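Local structure of malonyl CoA reductase (malonate semialdehyde-forming) (Sulfolobus tokodaii, 2EP5) at residues Pro149-Ala154 against Val242-Val247. The protein probably catalyses the NADPH-dependent reduction of malonyl-CoA to malonate semialdehyde and belongs to the aspartate-semialdehyde dehydrogenase family. Numbering follows the deposited sequence.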
loop_
_atom_site.group_PDB
_atom_site.type_symbol
_atom_site.label_atom_id
_atom_site.label_comp_id
_atom_site.label_asym_id
_atom_site.label_seq_id
_atom_site.Cartn_x
_atom_site.Cartn_y
_atom_site.Cartn_z
ATOM N N PRO A 149 -28.134 -12.209 -0.255
ATOM C CA PRO A 149 -27.215 -12.365 -1.382
ATOM C C PRO A 149 -25.744 -12.035 -1.174
ATOM O O PRO A 149 -25.333 -11.500 -0.143
ATOM C CB PRO A 149 -27.844 -11.471 -2.449
ATOM C CG PRO A 149 -28.361 -10.325 -1.626
ATOM C CD PRO A 149 -29.004 -11.032 -0.440
ATOM N N ASN A 150 -24.963 -12.383 -2.189
ATOM C CA ASN A 150 -23.538 -12.102 -2.241
ATOM C C ASN A 150 -23.406 -10.587 -2.027
ATOM O O ASN A 150 -24.194 -9.805 -2.574
ATOM C CB ASN A 150 -23.005 -12.539 -3.617
ATOM C CG ASN A 150 -21.722 -11.838 -4.012
ATOM O OD1 ASN A 150 -21.750 -10.769 -4.628
ATOM N ND2 ASN A 150 -20.588 -12.437 -3.663
ATOM N N CYS A 151 -22.429 -10.180 -1.220
ATOM C CA CYS A 151 -22.229 -8.762 -0.914
ATOM C C CYS A 151 -22.216 -7.852 -2.138
ATOM O O CYS A 151 -22.870 -6.805 -2.149
ATOM C CB CYS A 151 -20.945 -8.571 -0.086
ATOM S SG CYS A 151 -19.481 -9.441 -0.686
ATOM N N THR A 152 -21.493 -8.254 -3.176
ATOM C CA THR A 152 -21.416 -7.455 -4.391
ATOM C C THR A 152 -22.788 -7.373 -5.059
ATOM O O THR A 152 -23.201 -6.312 -5.530
ATOM C CB THR A 152 -20.416 -8.061 -5.386
ATOM O OG1 THR A 152 -19.180 -8.322 -4.711
ATOM C CG2 THR A 152 -20.169 -7.099 -6.546
ATOM N N ALA A 153 -23.486 -8.505 -5.099
ATOM C CA ALA A 153 -24.811 -8.563 -5.694
ATOM C C ALA A 153 -25.727 -7.610 -4.945
ATOM O O ALA A 153 -26.470 -6.830 -5.555
ATOM C CB ALA A 153 -25.360 -9.983 -5.609
ATOM N N ALA A 154 -25.671 -7.683 -3.616
ATOM C CA ALA A 154 -26.486 -6.830 -2.762
ATOM C C ALA A 154 -26.261 -5.365 -3.114
ATOM O O ALA A 154 -27.212 -4.606 -3.298
ATOM C CB ALA A 154 -26.136 -7.070 -1.305
ATOM N N VAL A 242 -11.943 -2.006 2.678
ATOM C CA VAL A 242 -13.382 -2.194 2.691
ATOM C C VAL A 242 -14.077 -1.371 1.636
ATOM O O VAL A 242 -13.711 -0.219 1.397
ATOM C CB VAL A 242 -13.973 -1.795 4.061
ATOM C CG1 VAL A 242 -15.462 -2.153 4.111
ATOM C CG2 VAL A 242 -13.188 -2.479 5.182
ATOM N N GLY A 243 -15.093 -1.964 1.014
ATOM C CA GLY A 243 -15.848 -1.256 -0.002
ATOM C C GLY A 243 -15.731 -1.879 -1.376
ATOM O O GLY A 243 -14.622 -2.060 -1.891
ATOM N N HIS A 244 -16.880 -2.233 -1.950
ATOM C CA HIS A 244 -16.949 -2.819 -3.282
ATOM C C HIS A 244 -17.486 -1.777 -4.250
ATOM O O HIS A 244 -18.568 -1.215 -4.048
ATOM C CB HIS A 244 -17.887 -4.027 -3.306
ATOM C CG HIS A 244 -17.300 -5.261 -2.701
ATOM N ND1 HIS A 244 -15.987 -5.335 -2.286
ATOM C CD2 HIS A 244 -17.843 -6.477 -2.452
ATOM C CE1 HIS A 244 -15.747 -6.542 -1.809
ATOM N NE2 HIS A 244 -16.856 -7.254 -1.899
ATOM N N MET A 245 -16.723 -1.516 -5.301
ATOM C CA MET A 245 -17.138 -0.554 -6.297
ATOM C C MET A 245 -17.634 -1.314 -7.525
ATOM O O MET A 245 -17.174 -2.424 -7.813
ATOM C CB MET A 245 -15.965 0.358 -6.665
ATOM C CG MET A 245 -16.292 1.369 -7.755
ATOM S SD MET A 245 -15.133 2.754 -7.783
ATOM C CE MET A 245 -15.408 3.434 -6.151
ATOM N N GLY A 246 -18.583 -0.719 -8.237
ATOM C CA GLY A 246 -19.110 -1.356 -9.425
ATOM C C GLY A 246 -19.409 -0.354 -10.522
ATOM O O GLY A 246 -20.074 0.660 -10.285
ATOM N N VAL A 247 -18.889 -0.620 -11.717
ATOM C CA VAL A 247 -19.147 0.238 -12.862
ATOM C C VAL A 247 -20.230 -0.486 -13.644
ATOM O O VAL A 247 -20.000 -1.567 -14.196
ATOM C CB VAL A 247 -17.912 0.401 -13.766
ATOM C CG1 VAL A 247 -18.256 1.290 -14.958
ATOM C CG2 VAL A 247 -16.777 1.001 -12.974
#
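His244 reaches from the start of strand 244-251 to the first turn of helix 151-160, where its ring meets Cys151 and Thr152. From CB, which points toward the helix, the side chain sets CG opposite the carbonyl carbon and beside the backbone N (chi1 -76°), which brings the imidazole over to the helix. CG itself only skirts Thr152 OG1. One atom further, CD2 lies 3.2 Å from Thr152 OG1, which approaches the ring obliquely, the two side chains crossing nearly at right angles. At the tip, NE2 stands 3.6 Å from Cys151 SG, and the sulfur sits at the ring edge, 75° off the ring normal. The pairing of cysteine and histidine is that of the active site of aspartate-semialdehyde dehydrogenases, with Cys151 the predicted acyl-thioester nucleophile and His244 the predicted proton acceptor. An alanine in place of His244 would probably leave Cys151 SG without the imidazole at its side and open a gap beside Thr152 OG1. The threonine hydroxyl is held from elsewhere by Glu204, which also bonds Asn150 ND2. Asn150 caps the helix carrying the cysteine: its OD1 takes the N-H of Ala153 at 2.9 Å on an in-plane lone pair. On the strand side, backbone hydrogen bonds pair His244 with Gly326 and Met245 with Leu177, placing the strand inside the mixed sheet.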